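PDB 3WAJ: transmembrane oligosaccharyl transferase from Archaeoglobus fulgidus, which is a membrane protein of the STT3/AglB family, pairing a GT-C-clan transmembrane region with the AglB core domain and a further peripheral domain. Local coordinates for residues A[548-553]-A[612-617]; A[553-558]-A[566-571]; A[500-505]-A[768-773]; A[585-590]-A[676-681]. One frame throughout, in Å; residues are numbered along the deposited sequence.

Interaction 1 (A[548-553]-A[612-617]); sequences ISWWDY and IEMETG
Met614 touches Ser549, Trp550 and Tyr553. It joins the short helix 612-615 of the AglB core domain to the WWDYG motif of the STT3/AglB family, here residues 550-554. The tight part of the contact surrounds the thioether. Met614 SD lies 3.7 Å from Trp550 CB. The same sulfur is 3.8 Å from Ser549 OG, a hydroxyl that is hydrogen-bonded to Val609 O. It also stands 3.8 Å from Tyr553 CE2, in an oblique Met-aromatic contact with the sulfur 71° off the ring normal. A bend at the end of the Met614 chain (chi3 57°) brings its CE to 3.8 Å from Trp550 N. Phe588 of helix 584-588 packs on Met614 as well, and Met614 is buried. The looser side is at Glu613, which is partly exposed and meets Tyr553 mainly through its carboxylate. Lys618, outside both segments, gathers the charges here. Its NZ forms salt bridges with Glu613 OE2 and Asp552 OD2 and a hydrogen bond with Tyr553 OH. The lysine probably eases the repulsion between the two carboxylates. Glu613 OE2 comes in at the edge of the Tyr553 ring, 2.9 Å from Tyr553 OH, with ring and carboxylate planes 40° apart.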
loop_
_atom_site.group_PDB
_atom_site.type_symbol
_atom_site.label_atom_id
_atom_site.label_comp_id
_atom_site.label_asym_id
_atom_site.label_seq_id
_atom_site.Cartn_x
_atom_site.Cartn_y
_atom_site.Cartn_z
ATOM N N ILE A 548 -7.862 16.676 2.301
ATOM C CA ILE A 548 -6.432 16.567 2.078
ATOM C C ILE A 548 -5.677 15.943 3.263
ATOM O O ILE A 548 -5.843 16.320 4.419
ATOM C CB ILE A 548 -5.809 17.918 1.665
ATOM C CG1 ILE A 548 -4.410 17.694 1.090
ATOM C CG2 ILE A 548 -5.761 18.881 2.832
ATOM C CD1 ILE A 548 -3.992 18.766 0.105
ATOM N N SER A 549 -4.821 14.984 2.948
ATOM C CA SER A 549 -4.062 14.265 3.952
ATOM C C SER A 549 -2.927 13.569 3.204
ATOM O O SER A 549 -2.878 13.613 1.985
ATOM C CB SER A 549 -4.968 13.241 4.648
ATOM O OG SER A 549 -4.230 12.481 5.591
ATOM N N TRP A 550 -2.016 12.925 3.912
ATOM C CA TRP A 550 -0.924 12.236 3.235
ATOM C C TRP A 550 -1.506 11.108 2.356
ATOM O O TRP A 550 -2.634 10.654 2.596
ATOM C CB TRP A 550 0.085 11.705 4.270
ATOM C CG TRP A 550 1.398 11.226 3.699
ATOM C CD1 TRP A 550 2.071 10.097 4.060
ATOM C CD2 TRP A 550 2.196 11.856 2.673
ATOM N NE1 TRP A 550 3.229 9.980 3.332
ATOM C CE2 TRP A 550 3.332 11.041 2.473
ATOM C CE3 TRP A 550 2.057 13.021 1.905
ATOM C CZ2 TRP A 550 4.334 11.357 1.539
ATOM C CZ3 TRP A 550 3.044 13.329 0.974
ATOM C CH2 TRP A 550 4.170 12.502 0.803
ATOM N N TRP A 551 -0.765 10.661 1.342
ATOM C CA TRP A 551 -1.353 9.753 0.349
ATOM C C TRP A 551 -1.672 8.361 0.899
ATOM O O TRP A 551 -2.584 7.701 0.400
ATOM C CB TRP A 551 -0.471 9.651 -0.894
ATOM C CG TRP A 551 0.918 9.121 -0.659
ATOM C CD1 TRP A 551 2.041 9.859 -0.407
ATOM C CD2 TRP A 551 1.347 7.746 -0.707
ATOM N NE1 TRP A 551 3.136 9.034 -0.283
ATOM C CE2 TRP A 551 2.741 7.735 -0.453
ATOM C CE3 TRP A 551 0.687 6.528 -0.925
ATOM C CZ2 TRP A 551 3.495 6.547 -0.426
ATOM C CZ3 TRP A 551 1.433 5.345 -0.892
ATOM C CH2 TRP A 551 2.827 5.366 -0.645
ATOM N N ASP A 552 -0.926 7.930 1.921
ATOM C CA ASP A 552 -1.150 6.641 2.599
ATOM C C ASP A 552 -2.608 6.393 2.971
ATOM O O ASP A 552 -3.090 5.262 2.893
ATOM C CB ASP A 552 -0.343 6.588 3.911
ATOM C CG ASP A 552 1.130 6.537 3.684
ATOM O OD1 ASP A 552 1.586 6.590 2.513
ATOM O OD2 ASP A 552 1.838 6.447 4.694
ATOM N N TYR A 553 -3.285 7.472 3.371
ATOM C CA TYR A 553 -4.568 7.423 4.069
ATOM C C TYR A 553 -5.790 7.487 3.139
ATOM O O TYR A 553 -6.930 7.376 3.606
ATOM C CB TYR A 553 -4.597 8.547 5.145
ATOM C CG TYR A 553 -3.390 8.444 6.057
ATOM C CD1 TYR A 553 -3.168 7.279 6.793
ATOM C CD2 TYR A 553 -2.460 9.474 6.171
ATOM C CE1 TYR A 553 -2.064 7.139 7.633
ATOM C CE2 TYR A 553 -1.329 9.342 7.027
ATOM C CZ TYR A 553 -1.141 8.161 7.745
ATOM O OH TYR A 553 -0.034 7.975 8.584
ATOM N N ILE A 612 -0.054 11.877 13.696
ATOM C CA ILE A 612 1.191 12.101 14.396
ATOM C C ILE A 612 2.354 11.589 13.561
ATOM O O ILE A 612 3.502 12.000 13.747
ATOM C CB ILE A 612 1.165 11.469 15.792
ATOM C CG1 ILE A 612 2.368 11.964 16.614
ATOM C CG2 ILE A 612 1.131 9.934 15.685
ATOM C CD1 ILE A 612 2.360 11.512 18.049
ATOM N N GLU A 613 2.049 10.706 12.621
ATOM C CA GLU A 613 3.084 10.131 11.771
ATOM C C GLU A 613 3.532 11.149 10.724
ATOM O O GLU A 613 4.729 11.325 10.485
ATOM C CB GLU A 613 2.584 8.829 11.132
ATOM C CG GLU A 613 2.425 7.694 12.141
ATOM C CD GLU A 613 2.091 6.354 11.504
ATOM O OE1 GLU A 613 2.224 5.316 12.194
ATOM O OE2 GLU A 613 1.687 6.338 10.321
ATOM N N MET A 614 2.552 11.794 10.105
ATOM C CA MET A 614 2.780 12.961 9.261
ATOM C C MET A 614 3.612 14.031 9.965
ATOM O O MET A 614 4.500 14.641 9.368
ATOM C CB MET A 614 1.431 13.536 8.826
ATOM C CG MET A 614 0.713 12.640 7.806
ATOM S SD MET A 614 -1.002 13.093 7.496
ATOM C CE MET A 614 -0.767 14.816 6.972
ATOM N N GLU A 615 3.328 14.248 11.244
ATOM C CA GLU A 615 4.054 15.250 12.009
ATOM C C GLU A 615 5.495 14.804 12.241
ATOM O O GLU A 615 6.422 15.606 12.170
ATOM C CB GLU A 615 3.361 15.499 13.361
ATOM C CG GLU A 615 4.078 16.475 14.287
ATOM C CD GLU A 615 3.421 16.561 15.667
ATOM O OE1 GLU A 615 3.360 15.519 16.347
ATOM O OE2 GLU A 615 2.965 17.658 16.075
ATOM N N THR A 616 5.677 13.513 12.500
ATOM C CA THR A 616 6.978 12.990 12.885
ATOM C C THR A 616 7.646 12.118 11.825
ATOM O O THR A 616 8.319 12.626 10.941
ATOM C CB THR A 616 6.900 12.237 14.211
ATOM O OG1 THR A 616 6.068 11.086 14.045
ATOM C CG2 THR A 616 6.320 13.139 15.295
ATOM N N GLY A 617 7.477 10.807 11.924
ATOM C CA GLY A 617 8.251 9.864 11.121
ATOM C C GLY A 617 8.100 9.997 9.615
ATOM O O GLY A 617 9.067 9.843 8.869
#

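Interaction 2 (A[553-558]-A[566-571]); sequences YGHWIE and IANPFQ
His555 lays one face of its imidazole on Pro569 and turns an edge to Phe570. The pair joins the first turn of helix 554-561 to the loop that follows strand 564-565. His555 CB is only loosely engaged, 4.1 Å from Pro569 CG. His555 CG lies beside the backbone N, anti to the carbonyl carbon (chi1 -68°), 3.6 Å from Pro569 CG. Pro569 CD sits 3.4 Å from the centroid of the His555 ring and 9° off its normal, a CH-pi contact. His555 CD2 rests on Pro569 CG at 3.5 Å. On the other branch, ND1 bonds a water at 3.0 Å, and this water donates to Asn568 OD1. His555 CE1 is shared, 3.5 Å from both Pro569 CD and Phe570 CZ. At the tip, His555 NE2 is 3.5 Å from Phe570 CZ. The imidazole edge points at the phenyl face in an edge-to-face pair, planes 64° apart. Nearer the backbone, Gly554 CA comes 3.3 Å from Ala567 O in a CA-H...O contact. Tyr50 of helix 47-60 also stacks with the imidazole. Within this contact, dispersion and pi contacts hold the His555 ring, while its polar link to the loop is indirect, through the water at ND1.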
loop_
_atom_site.group_PDB
_atom_site.type_symbol
_atom_site.label_atom_id
_atom_site.label_comp_id
_atom_site.label_asym_id
_atom_site.label_seq_id
_atom_site.Cartn_x
_atom_site.Cartn_y
_atom_site.Cartn_z
ATOM N N TYR A 553 -3.285 7.472 3.371
ATOM C CA TYR A 553 -4.568 7.423 4.069
ATOM C C TYR A 553 -5.790 7.487 3.139
ATOM O O TYR A 553 -6.930 7.376 3.606
ATOM C CB TYR A 553 -4.597 8.547 5.145
ATOM C CG TYR A 553 -3.390 8.444 6.057
ATOM C CD1 TYR A 553 -3.168 7.279 6.793
ATOM C CD2 TYR A 553 -2.460 9.474 6.171
ATOM C CE1 TYR A 553 -2.064 7.139 7.633
ATOM C CE2 TYR A 553 -1.329 9.342 7.027
ATOM C CZ TYR A 553 -1.141 8.161 7.745
ATOM O OH TYR A 553 -0.034 7.975 8.584
ATOM N N GLY A 554 -5.548 7.648 1.833
ATOM C CA GLY A 554 -6.611 7.868 0.857
ATOM C C GLY A 554 -7.708 6.816 0.845
ATOM O O GLY A 554 -8.912 7.135 0.822
ATOM N N HIS A 555 -7.301 5.550 0.872
ATOM C CA HIS A 555 -8.269 4.457 0.865
ATOM C C HIS A 555 -9.180 4.449 2.102
ATOM O O HIS A 555 -10.399 4.236 1.973
ATOM C CB HIS A 555 -7.583 3.104 0.603
ATOM C CG HIS A 555 -7.025 2.982 -0.785
ATOM N ND1 HIS A 555 -7.394 3.823 -1.813
ATOM C CD2 HIS A 555 -6.118 2.121 -1.308
ATOM C CE1 HIS A 555 -6.741 3.482 -2.918
ATOM N NE2 HIS A 555 -5.966 2.450 -2.633
ATOM N N TRP A 556 -8.609 4.701 3.284
ATOM C CA TRP A 556 -9.410 4.804 4.513
ATOM C C TRP A 556 -10.411 5.957 4.454
ATOM O O TRP A 556 -11.570 5.800 4.846
ATOM C CB TRP A 556 -8.514 4.994 5.735
ATOM C CG TRP A 556 -7.555 3.875 5.979
ATOM C CD1 TRP A 556 -7.557 2.632 5.396
ATOM C CD2 TRP A 556 -6.446 3.890 6.888
ATOM N NE1 TRP A 556 -6.517 1.872 5.901
ATOM C CE2 TRP A 556 -5.819 2.625 6.811
ATOM C CE3 TRP A 556 -5.925 4.850 7.761
ATOM C CZ2 TRP A 556 -4.681 2.310 7.564
ATOM C CZ3 TRP A 556 -4.804 4.535 8.510
ATOM C CH2 TRP A 556 -4.183 3.282 8.398
ATOM N N ILE A 557 -9.954 7.115 3.981
ATOM C CA ILE A 557 -10.796 8.299 3.924
ATOM C C ILE A 557 -11.996 8.005 3.048
ATOM O O ILE A 557 -13.132 8.278 3.418
ATOM C CB ILE A 557 -10.029 9.531 3.389
ATOM C CG1 ILE A 557 -9.017 10.017 4.433
ATOM C CG2 ILE A 557 -10.990 10.669 3.069
ATOM C CD1 ILE A 557 -8.172 11.198 3.972
ATOM N N GLU A 558 -11.743 7.415 1.888
ATOM C CA GLU A 558 -12.821 7.053 0.978
ATOM C C GLU A 558 -13.729 5.934 1.509
ATOM O O GLU A 558 -14.943 6.063 1.486
ATOM C CB GLU A 558 -12.238 6.628 -0.362
ATOM C CG GLU A 558 -13.294 6.195 -1.361
ATOM C CD GLU A 558 -12.687 5.957 -2.749
ATOM O OE1 GLU A 558 -11.436 5.895 -2.849
ATOM O OE2 GLU A 558 -13.456 5.835 -3.727
ATOM N N ILE A 566 -7.693 13.929 -1.704
ATOM C CA ILE A 566 -6.829 14.521 -2.721
ATOM C C ILE A 566 -5.750 13.506 -3.168
ATOM O O ILE A 566 -5.361 13.448 -4.345
ATOM C CB ILE A 566 -6.182 15.803 -2.137
ATOM C CG1 ILE A 566 -6.983 17.036 -2.551
ATOM C CG2 ILE A 566 -4.677 15.919 -2.484
ATOM C CD1 ILE A 566 -8.300 17.215 -1.775
ATOM N N ALA A 567 -5.276 12.698 -2.220
ATOM C CA ALA A 567 -4.184 11.773 -2.499
ATOM C C ALA A 567 -4.503 10.312 -2.115
ATOM O O ALA A 567 -5.306 10.063 -1.211
ATOM C CB ALA A 567 -2.887 12.254 -1.842
ATOM N N ASN A 568 -3.795 9.386 -2.768
ATOM C CA ASN A 568 -4.130 7.964 -2.890
ATOM C C ASN A 568 -2.960 7.082 -2.537
ATOM O O ASN A 568 -1.807 7.457 -2.777
ATOM C CB ASN A 568 -4.315 7.617 -4.395
ATOM C CG ASN A 568 -5.731 7.663 -4.830
ATOM O OD1 ASN A 568 -6.635 7.551 -4.007
ATOM N ND2 ASN A 568 -5.951 7.825 -6.129
ATOM N N PRO A 569 -3.242 5.849 -2.101
ATOM C CA PRO A 569 -2.173 4.846 -2.015
ATOM C C PRO A 569 -1.718 4.283 -3.374
ATOM O O PRO A 569 -0.845 3.417 -3.383
ATOM C CB PRO A 569 -2.787 3.764 -1.117
ATOM C CG PRO A 569 -3.823 4.533 -0.286
ATOM C CD PRO A 569 -4.422 5.465 -1.303
ATOM N N PHE A 570 -2.297 4.750 -4.484
ATOM C CA PHE A 570 -1.699 4.544 -5.818
ATOM C C PHE A 570 -0.710 5.653 -6.130
ATOM O O PHE A 570 -0.249 5.754 -7.264
ATOM C CB PHE A 570 -2.758 4.574 -6.930
ATOM C CG PHE A 570 -3.932 3.694 -6.661
ATOM C CD1 PHE A 570 -3.752 2.381 -6.265
ATOM C CD2 PHE A 570 -5.217 4.190 -6.766
ATOM C CE1 PHE A 570 -4.838 1.573 -5.988
ATOM C CE2 PHE A 570 -6.310 3.389 -6.482
ATOM C CZ PHE A 570 -6.120 2.085 -6.100
ATOM N N GLN A 571 -0.436 6.499 -5.130
ATOM C CA GLN A 571 0.456 7.661 -5.240
ATOM C C GLN A 571 -0.025 8.758 -6.188
ATOM O O GLN A 571 0.783 9.511 -6.732
ATOM C CB GLN A 571 1.901 7.229 -5.540
ATOM C CG GLN A 571 2.504 6.347 -4.424
ATOM C CD GLN A 571 3.867 5.765 -4.779
ATOM O OE1 GLN A 571 4.400 5.999 -5.867
ATOM N NE2 GLN A 571 4.436 5.004 -3.859
HETATM O O HOH W 1 -9.079 6.221 -2.377
#

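Interaction 3 (A[500-505]-A[768-773]); sequences NKQWYD and SGYVKI
The Tyr770 ring carries the Asn500 amide nitrogen over one face, and the Trp503 indole takes a methyl of Val771 over one of its own. Asn500 ND2 lies 3.3 Å from Tyr770 CZ, offset toward the rim, with amide and ring planes 81° apart. Val771 CG2 is 3.6 Å from the centroid of the Trp503 five-membered ring, a CH-pi contact. Asn500 OD1 lies in plane at the indole edge. Trp503 and Tyr770 meet rim to rim, planes 69° apart, with Trp503 CD1 4.1 Å from Tyr770 CE2. Gln502 adds its CG, 4.0 Å from Tyr770 CB, while its NE2 bonds Tyr701 O. This is the start of helix 501-513 packed on the start of strand 771-776. Beyond the two segments, Trp503 NE1 bonds Asp611 OD2 and the indole stacks with Tyr553. Asn500 is the N-cap. Its CG sits between the backbone N and the carbonyl carbon. Its OD1 accepts from Trp503 N at 2.9 Å, in a nearly straight bond with an N-H...O angle of 170°. The two ends of one amide thus have different tasks. OD1 caps the helix and ND2 meets the pi face, an arrangement that fixes the rotation of the amide. The bond at OD1 may make the ND2 hydrogens slightly more positive toward the Tyr770 ring.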
loop_
_atom_site.group_PDB
_atom_site.type_symbol
_atom_site.label_atom_id
_atom_site.label_comp_id
_atom_site.label_asym_id
_atom_site.label_seq_id
_atom_site.Cartn_x
_atom_site.Cartn_y
_atom_site.Cartn_z
ATOM N N ASN A 500 -5.705 2.209 12.956
ATOM C CA ASN A 500 -5.888 2.087 14.394
ATOM C C ASN A 500 -7.241 2.715 14.774
ATOM O O ASN A 500 -7.911 3.331 13.930
ATOM C CB ASN A 500 -4.701 2.681 15.179
ATOM C CG ASN A 500 -4.514 4.210 14.975
ATOM O OD1 ASN A 500 -5.418 4.927 14.534
ATOM N ND2 ASN A 500 -3.329 4.707 15.345
ATOM N N LYS A 501 -7.648 2.559 16.027
ATOM C CA LYS A 501 -8.965 3.006 16.456
ATOM C C LYS A 501 -9.144 4.523 16.362
ATOM O O LYS A 501 -10.242 5.010 16.033
ATOM C CB LYS A 501 -9.265 2.484 17.863
ATOM C CG LYS A 501 -10.593 2.966 18.426
ATOM C CD LYS A 501 -11.199 1.926 19.389
ATOM C CE LYS A 501 -12.436 2.480 20.083
ATOM N NZ LYS A 501 -12.068 3.644 20.918
ATOM N N GLN A 502 -8.069 5.263 16.625
ATOM C CA GLN A 502 -8.113 6.719 16.512
ATOM C C GLN A 502 -8.498 7.157 15.102
ATOM O O GLN A 502 -9.410 7.973 14.924
ATOM C CB GLN A 502 -6.775 7.341 16.918
ATOM C CG GLN A 502 -6.441 7.181 18.389
ATOM C CD GLN A 502 -5.442 6.080 18.623
ATOM O OE1 GLN A 502 -5.428 5.081 17.900
ATOM N NE2 GLN A 502 -4.569 6.265 19.618
ATOM N N TRP A 503 -7.799 6.604 14.112
ATOM C CA TRP A 503 -8.089 6.865 12.698
ATOM C C TRP A 503 -9.474 6.398 12.277
ATOM O O TRP A 503 -10.221 7.131 11.631
ATOM C CB TRP A 503 -7.078 6.148 11.820
ATOM C CG TRP A 503 -5.972 6.999 11.284
ATOM C CD1 TRP A 503 -4.649 6.967 11.656
ATOM C CD2 TRP A 503 -6.074 7.985 10.243
ATOM N NE1 TRP A 503 -3.926 7.874 10.911
ATOM C CE2 TRP A 503 -4.774 8.507 10.032
ATOM C CE3 TRP A 503 -7.138 8.469 9.462
ATOM C CZ2 TRP A 503 -4.512 9.498 9.090
ATOM C CZ3 TRP A 503 -6.886 9.440 8.516
ATOM C CH2 TRP A 503 -5.579 9.956 8.336
ATOM N N TYR A 504 -9.819 5.167 12.625
ATOM C CA TYR A 504 -11.113 4.647 12.204
ATOM C C TYR A 504 -12.238 5.492 12.780
ATOM O O TYR A 504 -13.206 5.800 12.073
ATOM C CB TYR A 504 -11.290 3.165 12.564
ATOM C CG TYR A 504 -12.590 2.583 12.053
ATOM C CD1 TYR A 504 -12.666 1.989 10.794
ATOM C CD2 TYR A 504 -13.750 2.635 12.834
ATOM C CE1 TYR A 504 -13.868 1.464 10.319
ATOM C CE2 TYR A 504 -14.959 2.115 12.372
ATOM C CZ TYR A 504 -15.013 1.531 11.121
ATOM O OH TYR A 504 -16.210 1.022 10.692
ATOM N N ASP A 505 -12.118 5.888 14.048
ATOM C CA ASP A 505 -13.172 6.711 14.671
ATOM C C ASP A 505 -13.215 8.113 14.087
ATOM O O ASP A 505 -14.291 8.678 13.891
ATOM C CB ASP A 505 -13.014 6.776 16.197
ATOM C CG ASP A 505 -13.410 5.485 16.877
ATOM O OD1 ASP A 505 -14.006 4.632 16.190
ATOM O OD2 ASP A 505 -13.129 5.324 18.092
ATOM N N SER A 768 -0.906 15.138 22.325
ATOM C CA SER A 768 -2.144 15.588 21.690
ATOM C C SER A 768 -2.720 14.405 20.918
ATOM O O SER A 768 -2.119 13.315 20.888
ATOM C CB SER A 768 -1.858 16.739 20.738
ATOM O OG SER A 768 -1.172 16.259 19.579
ATOM N N GLY A 769 -3.869 14.612 20.285
ATOM C CA GLY A 769 -4.525 13.524 19.579
ATOM C C GLY A 769 -3.687 12.982 18.430
ATOM O O GLY A 769 -3.055 13.749 17.667
ATOM N N TYR A 770 -3.700 11.656 18.299
ATOM C CA TYR A 770 -3.036 10.959 17.192
ATOM C C TYR A 770 -3.524 11.497 15.841
ATOM O O TYR A 770 -2.723 11.768 14.940
ATOM C CB TYR A 770 -3.342 9.463 17.284
ATOM C CG TYR A 770 -2.439 8.558 16.472
ATOM C CD1 TYR A 770 -1.559 7.691 17.100
ATOM C CD2 TYR A 770 -2.493 8.534 15.075
ATOM C CE1 TYR A 770 -0.747 6.835 16.367
ATOM C CE2 TYR A 770 -1.675 7.684 14.338
ATOM C CZ TYR A 770 -0.803 6.845 14.996
ATOM O OH TYR A 770 0.016 6.005 14.293
ATOM N N VAL A 771 -4.840 11.637 15.709
ATOM C CA VAL A 771 -5.439 12.141 14.476
ATOM C C VAL A 771 -6.154 13.453 14.751
ATOM O O VAL A 771 -6.889 13.562 15.727
ATOM C CB VAL A 771 -6.444 11.139 13.884
ATOM C CG1 VAL A 771 -6.978 11.656 12.545
ATOM C CG2 VAL A 771 -5.792 9.787 13.693
ATOM N N LYS A 772 -5.926 14.449 13.897
ATOM C CA LYS A 772 -6.604 15.742 14.013
ATOM C C LYS A 772 -7.271 16.124 12.695
ATOM O O LYS A 772 -6.711 15.901 11.628
ATOM C CB LYS A 772 -5.630 16.837 14.459
ATOM C CG LYS A 772 -5.128 16.662 15.874
ATOM C CD LYS A 772 -4.019 17.656 16.151
ATOM C CE LYS A 772 -3.175 17.228 17.333
ATOM N NZ LYS A 772 -2.332 18.355 17.779
ATOM N N ILE A 773 -8.468 16.692 12.784
ATOM C CA ILE A 773 -9.190 17.146 11.605
ATOM C C ILE A 773 -9.380 18.662 11.645
ATOM O O ILE A 773 -9.820 19.224 12.647
ATOM C CB ILE A 773 -10.559 16.468 11.514
ATOM C CG1 ILE A 773 -10.387 14.956 11.451
ATOM C CG2 ILE A 773 -11.346 16.947 10.303
ATOM C CD1 ILE A 773 -11.711 14.200 11.492
#

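Interaction 4 (A[585-590]-A[676-681]); sequences SSFFTA and STMEAK
Ala590 O is gripped from across the contact by Met678 N at 3.0 Å. This bond is bent, with an N-H...O angle of 134°. A water donates to the same oxygen at 3.1 Å, and Thr677 CA adds a CA-H...O contact at 3.3 Å. The water also donates to Ser676 O and accepts from Lys681 NZ, so it ties Ala590 to both ends of segment 676-681. A second backbone bond runs beside the first. Glu679 N reaches Phe588 O at 2.9 Å, in the carbonyl plane and on a lone pair, with an N-H...O angle of 149°. The two donors are the first N-H groups of helix 678-684, and the acceptors lie at and just beyond the end of helix 584-588. The third N-H is met within its own segment. Thr677 is the N-cap, and its OG1 accepts from Ala680 N at 3.2 Å. That oxygen lies between the backbone N and the carbonyl carbon of Thr677, and its own proton goes to Tyr674 O. Carbonyls at the C-terminal end of one helix thus meet the N-H groups that begin another. Side chains pack beside these bonds. Met678 is bent twice, at chi2 and chi3, and its CE ends 3.6 Å from Phe587 CZ. Its CB sits 3.4 Å from Phe587 O. Glu679 OE2 approaches the Phe588 ring obliquely, 3.3 Å from Phe588 CD1, with carboxylate and ring planes 56° apart.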
loop_
_atom_site.group_PDB
_atom_site.type_symbol
_atom_site.label_atom_id
_atom_site.label_comp_id
_atom_site.label_asym_id
_atom_site.label_seq_id
_atom_site.Cartn_x
_atom_site.Cartn_y
_atom_site.Cartn_z
ATOM N N SER A 585 1.955 16.853 -0.767
ATOM C CA SER A 585 3.279 17.235 -0.292
ATOM C C SER A 585 3.461 18.749 -0.337
ATOM O O SER A 585 4.141 19.331 0.503
ATOM C CB SER A 585 4.399 16.517 -1.064
ATOM O OG SER A 585 4.521 17.009 -2.383
ATOM N N SER A 586 2.834 19.397 -1.304
ATOM C CA SER A 586 3.022 20.838 -1.478
ATOM C C SER A 586 2.117 21.590 -0.510
ATOM O O SER A 586 2.361 22.753 -0.182
ATOM C CB SER A 586 2.740 21.251 -2.923
ATOM O OG SER A 586 1.591 20.592 -3.407
ATOM N N PHE A 587 1.066 20.923 -0.045
ATOM C CA PHE A 587 0.243 21.528 0.986
ATOM C C PHE A 587 0.981 21.456 2.342
ATOM O O PHE A 587 1.248 22.483 2.963
ATOM C CB PHE A 587 -1.151 20.895 1.027
ATOM C CG PHE A 587 -2.039 21.467 2.096
ATOM C CD1 PHE A 587 -2.723 22.653 1.886
ATOM C CD2 PHE A 587 -2.172 20.831 3.331
ATOM C CE1 PHE A 587 -3.533 23.206 2.886
ATOM C CE2 PHE A 587 -2.985 21.372 4.336
ATOM C CZ PHE A 587 -3.662 22.558 4.114
ATOM N N PHE A 588 1.354 20.255 2.773
ATOM C CA PHE A 588 1.907 20.071 4.131
ATOM C C PHE A 588 3.315 20.596 4.377
ATOM O O PHE A 588 3.684 20.847 5.530
ATOM C CB PHE A 588 1.801 18.609 4.599
ATOM C CG PHE A 588 0.381 18.128 4.730
ATOM C CD1 PHE A 588 -0.403 18.519 5.812
ATOM C CD2 PHE A 588 -0.183 17.302 3.760
ATOM C CE1 PHE A 588 -1.740 18.088 5.933
ATOM C CE2 PHE A 588 -1.517 16.867 3.860
ATOM C CZ PHE A 588 -2.297 17.259 4.945
ATOM N N THR A 589 4.103 20.767 3.319
ATOM C CA THR A 589 5.440 21.334 3.509
ATOM C C THR A 589 5.486 22.796 3.108
ATOM O O THR A 589 6.569 23.383 2.992
ATOM C CB THR A 589 6.503 20.617 2.690
ATOM O OG1 THR A 589 6.266 20.897 1.313
ATOM C CG2 THR A 589 6.488 19.095 2.946
ATOM N N ALA A 590 4.313 23.363 2.848
ATOM C CA ALA A 590 4.225 24.757 2.434
ATOM C C ALA A 590 4.676 25.633 3.597
ATOM O O ALA A 590 4.234 25.456 4.750
ATOM C CB ALA A 590 2.815 25.107 2.012
ATOM N N SER A 676 7.730 26.260 10.427
ATOM C CA SER A 676 6.959 27.129 9.539
ATOM C C SER A 676 6.067 26.365 8.560
ATOM O O SER A 676 5.233 26.952 7.884
ATOM C CB SER A 676 7.891 28.037 8.751
ATOM O OG SER A 676 8.399 29.019 9.608
ATOM N N THR A 677 6.247 25.059 8.471
ATOM C CA THR A 677 5.455 24.283 7.529
ATOM C C THR A 677 4.025 24.171 8.022
ATOM O O THR A 677 3.770 24.283 9.237
ATOM C CB THR A 677 6.043 22.886 7.322
ATOM O OG1 THR A 677 5.886 22.129 8.530
ATOM C CG2 THR A 677 7.516 23.003 6.941
ATOM N N MET A 678 3.105 23.947 7.083
ATOM C CA MET A 678 1.709 23.702 7.423
ATOM C C MET A 678 1.559 22.488 8.329
ATOM O O MET A 678 0.721 22.482 9.232
ATOM C CB MET A 678 0.866 23.501 6.164
ATOM C CG MET A 678 0.520 24.774 5.462
ATOM S SD MET A 678 -0.601 25.816 6.429
ATOM C CE MET A 678 -2.014 24.712 6.522
ATOM N N GLU A 679 2.356 21.453 8.085
ATOM C CA GLU A 679 2.233 20.260 8.908
ATOM C C GLU A 679 2.560 20.585 10.363
ATOM O O GLU A 679 1.890 20.091 11.268
ATOM C CB GLU A 679 3.077 19.089 8.394
ATOM C CG GLU A 679 3.061 17.872 9.333
ATOM C CD GLU A 679 1.647 17.344 9.574
ATOM O OE1 GLU A 679 1.383 16.743 10.643
ATOM O OE2 GLU A 679 0.797 17.515 8.680
ATOM N N ALA A 680 3.541 21.455 10.598
ATOM C CA ALA A 680 3.873 21.802 11.992
ATOM C C ALA A 680 2.852 22.751 12.598
ATOM O O ALA A 680 2.518 22.640 13.776
ATOM C CB ALA A 680 5.282 22.373 12.122
ATOM N N LYS A 681 2.382 23.702 11.796
ATOM C CA LYS A 681 1.391 24.670 12.265
ATOM C C LYS A 681 0.084 23.973 12.610
ATOM O O LYS A 681 -0.597 24.340 13.552
ATOM C CB LYS A 681 1.144 25.735 11.192
ATOM C CG LYS A 681 2.275 26.726 11.038
ATOM C CD LYS A 681 2.049 27.649 9.860
ATOM C CE LYS A 681 3.138 28.714 9.745
ATOM N NZ LYS A 681 2.846 29.618 8.617
HETATM O O HOH W 2 2.981 27.497 6.646
#

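Interaction 1 lies in the middle of the set and touches the other three. Its centre is 11 Å from that of interaction 2, 12 Å from interaction 3 and 11 Å from interaction 4. Tyr553 belongs to both interactions 1 and 2, and its CG lies 3.4 Å from Trp503 CZ2 of interaction 3. Toward interaction 4, Met614 CE is 3.5 Å from Phe588 CZ. Interactions 2 and 4 do not meet, with nearest atoms about 7 Å apart. Interaction 2 faces the metal site of Asp47, Asp161 and His163: the Phe570 side chain is about 8 Å from the zinc ion, and His555 touches Asp47.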